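Long-range contact in lombricine kinase (Urechis caupo, PDB 3JPZ), which probably catalyses the reversible transfer of a phosphoryl group between ATP and the guanidino compound lombricine, as a member of the phosphagen kinase family: residues 85-90 against 262-267. Sequence-based numbering, arbitrary orientation.
Sequences KGFGPN and QRLGYL
No backbone hydrogen bond joins F87 and N90 to L264 and R263: the two chains stay apart, with CA atoms 9.7 Å from F87 to L264 and 8.1 Å from N90 to R263, and side chains bridge the distance. R263 and L264 sit in the tight connection of a small β-hairpin, strands 260-261 and 265-266, in the catalytic domain of the phosphagen kinase fold. The facing loop leaves helix 73-83 through a Schellman motif, in which G86 N bonds back to N81 O, so the contact ties that hairpin to the exit of the helix.

R263 does most of the work. Its chain runs extended from CG to NE, and the last torsion (chi4 68°) turns CZ off that line, where the guanidinium meets the loop backbone. NH2 donates to G88 O at 2.8 Å in a nearly straight bond (170°); this oxygen lies close to the guanidinium plane, and the donor meets the carbonyl from one side, at a C=O···N angle of 128°. NH1 adds a weak second bond to the same oxygen. A bound water accepts from R263 NH1 at 2.8 Å and donates to F87 O at 2.6 Å, while D77 of the helix forms a salt bridge with NH1, so several partners fix the rotation of the group. P89 CA lies over one face of the guanidinium; F87 CE2 and L264 CD2 both lie on the opposite side.

F87 carries CG anti to the backbone N, beside the carbonyl carbon, and the rim atoms CE2 and CZ make the contact with the hairpin turn. CE2 touches L264 CD2 at 3.8 Å, the two side chains meeting at a slant, and I80 of the helix packs on both. At the ring's edge, near its plane, F87 CZ comes within 3.4 Å of the carbonyl oxygen R263 O.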
ATOM      1  N   LYS A  85     -24.797 -14.736  -2.249  1.00 20.44           N
ATOM      2  CA  LYS A  85     -26.191 -14.747  -2.670  1.00 20.88           C
ATOM      3  C   LYS A  85     -27.033 -15.739  -1.885  1.00 18.94           C
ATOM      4  O   LYS A  85     -27.597 -16.681  -2.446  1.00 22.98           O
ATOM      5  CB  LYS A  85     -26.275 -15.053  -4.164  1.00 25.44           C
ATOM      6  CG  LYS A  85     -25.531 -14.051  -5.037  1.00 29.09           C
ATOM      7  CD  LYS A  85     -25.902 -14.220  -6.504  1.00 39.69           C
ATOM      8  CE  LYS A  85     -24.903 -13.535  -7.425  1.00 50.11           C
ATOM      9  NZ  LYS A  85     -23.569 -14.194  -7.409  1.00 46.86           N
ATOM     10  N   GLY A  86     -27.133 -15.513  -0.583  1.00 23.57           N
ATOM     11  CA  GLY A  86     -27.929 -16.368   0.270  1.00 26.20           C
ATOM     12  C   GLY A  86     -27.077 -17.395   0.980  1.00 32.80           C
ATOM     13  O   GLY A  86     -26.936 -18.529   0.529  1.00 34.79           O
ATOM     14  N   PHE A  87     -26.491 -16.974   2.092  1.00 26.87           N
ATOM     15  CA  PHE A  87     -25.770 -17.861   2.993  1.00 14.02           C
ATOM     16  C   PHE A  87     -25.737 -17.149   4.345  1.00 17.26           C
ATOM     17  O   PHE A  87     -24.832 -16.369   4.630  1.00 29.98           O
ATOM     18  CB  PHE A  87     -24.365 -18.157   2.460  1.00 19.67           C
ATOM     19  CG  PHE A  87     -23.678 -19.305   3.153  1.00 20.61           C
ATOM     20  CD1 PHE A  87     -23.751 -20.584   2.637  1.00 25.73           C
ATOM     21  CD2 PHE A  87     -22.961 -19.102   4.319  1.00 15.52           C
ATOM     22  CE1 PHE A  87     -23.121 -21.640   3.275  1.00 27.31           C
ATOM     23  CE2 PHE A  87     -22.328 -20.149   4.958  1.00 17.34           C
ATOM     24  CZ  PHE A  87     -22.413 -21.422   4.440  1.00 16.28           C
ATOM     25  N   GLY A  88     -26.769 -17.382   5.150  1.00 27.80           N
ATOM     26  CA  GLY A  88     -26.926 -16.713   6.430  1.00 31.26           C
ATOM     27  C   GLY A  88     -26.173 -17.418   7.537  1.00 26.24           C
ATOM     28  O   GLY A  88     -25.477 -18.392   7.281  1.00 22.14           O
ATOM     29  N   PRO A  89     -26.327 -16.940   8.780  1.00 38.48           N
ATOM     30  CA  PRO A  89     -25.594 -17.459   9.944  1.00 31.59           C
ATOM     31  C   PRO A  89     -25.854 -18.944  10.220  1.00 32.69           C
ATOM     32  O   PRO A  89     -24.963 -19.660  10.671  1.00 36.16           O
ATOM     33  CB  PRO A  89     -26.126 -16.607  11.105  1.00 32.86           C
ATOM     34  CG  PRO A  89     -26.757 -15.413  10.468  1.00 40.08           C
ATOM     35  CD  PRO A  89     -27.274 -15.877   9.152  1.00 38.93           C
ATOM     36  N   ASN A  90     -27.070 -19.397   9.954  1.00 23.46           N
ATOM     37  CA  ASN A  90     -27.451 -20.775  10.235  1.00 32.20           C
ATOM     38  C   ASN A  90     -27.229 -21.696   9.046  1.00 35.20           C
ATOM     39  O   ASN A  90     -27.481 -22.900   9.126  1.00 26.93           O
ATOM     40  CB  ASN A  90     -28.916 -20.833  10.662  1.00 33.91           C
ATOM     41  CG  ASN A  90     -29.141 -20.252  12.048  1.00 50.02           C
ATOM     42  OD1 ASN A  90     -29.843 -19.250  12.208  1.00 50.09           O
ATOM     43  ND2 ASN A  90     -28.535 -20.872  13.057  1.00 45.89           N
ATOM     44  N   GLN A 262     -16.918 -26.121  10.323  1.00 20.84           N
ATOM     45  CA  GLN A 262     -18.094 -26.805   9.815  1.00 20.90           C
ATOM     46  C   GLN A 262     -19.027 -25.843   9.097  1.00 25.13           C
ATOM     47  O   GLN A 262     -19.702 -26.228   8.147  1.00 25.39           O
ATOM     48  CB  GLN A 262     -18.826 -27.475  10.981  1.00 29.01           C
ATOM     49  CG  GLN A 262     -19.804 -28.560  10.587  1.00 22.59           C
ATOM     50  CD  GLN A 262     -20.210 -29.408  11.775  1.00 38.87           C
ATOM     51  OE1 GLN A 262     -20.341 -28.904  12.890  1.00 31.83           O
ATOM     52  NE2 GLN A 262     -20.409 -30.699  11.544  1.00 43.85           N
ATOM     53  N   ARG A 263     -19.059 -24.589   9.545  1.00 21.90           N
ATOM     54  CA  ARG A 263     -19.975 -23.604   8.971  1.00 25.10           C
ATOM     55  C   ARG A 263     -19.509 -23.046   7.625  1.00 22.22           C
ATOM     56  O   ARG A 263     -20.300 -22.916   6.694  1.00 24.47           O
ATOM     57  CB  ARG A 263     -20.208 -22.443   9.944  1.00 17.58           C
ATOM     58  CG  ARG A 263     -20.877 -21.231   9.292  1.00 35.97           C
ATOM     59  CD  ARG A 263     -21.107 -20.102  10.291  1.00 26.47           C
ATOM     60  NE  ARG A 263     -21.293 -18.799   9.650  1.00 18.22           N
ATOM     61  CZ  ARG A 263     -22.344 -18.470   8.905  1.00 28.41           C
ATOM     62  NH1 ARG A 263     -22.434 -17.255   8.369  1.00 18.30           N
ATOM     63  NH2 ARG A 263     -23.304 -19.357   8.695  1.00 33.90           N
ATOM     64  N   LEU A 264     -18.230 -22.716   7.531  1.00 34.20           N
ATOM     65  CA  LEU A 264     -17.715 -21.960   6.400  1.00 37.48           C
ATOM     66  C   LEU A 264     -16.768 -22.773   5.533  1.00 30.90           C
ATOM     67  O   LEU A 264     -16.229 -22.264   4.554  1.00 17.83           O
ATOM     68  CB  LEU A 264     -16.986 -20.719   6.906  1.00 32.15           C
ATOM     69  CG  LEU A 264     -17.900 -19.690   7.559  1.00 17.72           C
ATOM     70  CD1 LEU A 264     -17.104 -18.456   7.971  1.00 21.40           C
ATOM     71  CD2 LEU A 264     -19.023 -19.329   6.604  1.00 19.89           C
ATOM     72  N   GLY A 265     -16.570 -24.036   5.890  1.00 33.82           N
ATOM     73  CA  GLY A 265     -15.622 -24.869   5.181  1.00 34.21           C
ATOM     74  C   GLY A 265     -14.231 -24.300   5.338  1.00 31.78           C
ATOM     75  O   GLY A 265     -13.837 -23.892   6.430  1.00 20.98           O
ATOM     76  N   TYR A 266     -13.484 -24.258   4.246  1.00 14.43           N
ATOM     77  CA  TYR A 266     -12.111 -23.794   4.316  1.00 26.53           C
ATOM     78  C   TYR A 266     -12.056 -22.287   4.440  1.00 25.75           C
ATOM     79  O   TYR A 266     -12.688 -21.552   3.676  1.00 21.05           O
ATOM     80  CB  TYR A 266     -11.297 -24.299   3.122  1.00 14.10           C
ATOM     81  CG  TYR A 266     -11.063 -25.782   3.227  1.00 28.37           C
ATOM     82  CD1 TYR A 266     -10.269 -26.303   4.242  1.00 18.24           C
ATOM     83  CD2 TYR A 266     -11.674 -26.667   2.349  1.00 25.91           C
ATOM     84  CE1 TYR A 266     -10.070 -27.659   4.365  1.00 16.18           C
ATOM     85  CE2 TYR A 266     -11.478 -28.025   2.461  1.00 15.12           C
ATOM     86  CZ  TYR A 266     -10.673 -28.517   3.476  1.00 16.04           C
ATOM     87  OH  TYR A 266     -10.469 -29.870   3.597  1.00 19.31           O
ATOM     88  N   LEU A 267     -11.301 -21.841   5.432  1.00 18.30           N
ATOM     89  CA  LEU A 267     -11.212 -20.432   5.741  1.00 17.07           C
ATOM     90  C   LEU A 267     -10.084 -19.793   4.959  1.00 13.36           C
ATOM     91  O   LEU A 267      -8.994 -20.346   4.844  1.00 35.56           O
ATOM     92  CB  LEU A 267     -11.005 -20.241   7.242  1.00 20.56           C
ATOM     93  CG  LEU A 267     -12.201 -20.634   8.112  1.00 33.41           C
ATOM     94  CD1 LEU A 267     -11.752 -20.922   9.536  1.00 46.71           C
ATOM     95  CD2 LEU A 267     -13.275 -19.552   8.092  1.00 40.08           C
TER
HETATM   96  O   HOH W   1     -23.610 -15.424   6.682  1.00 15.95           O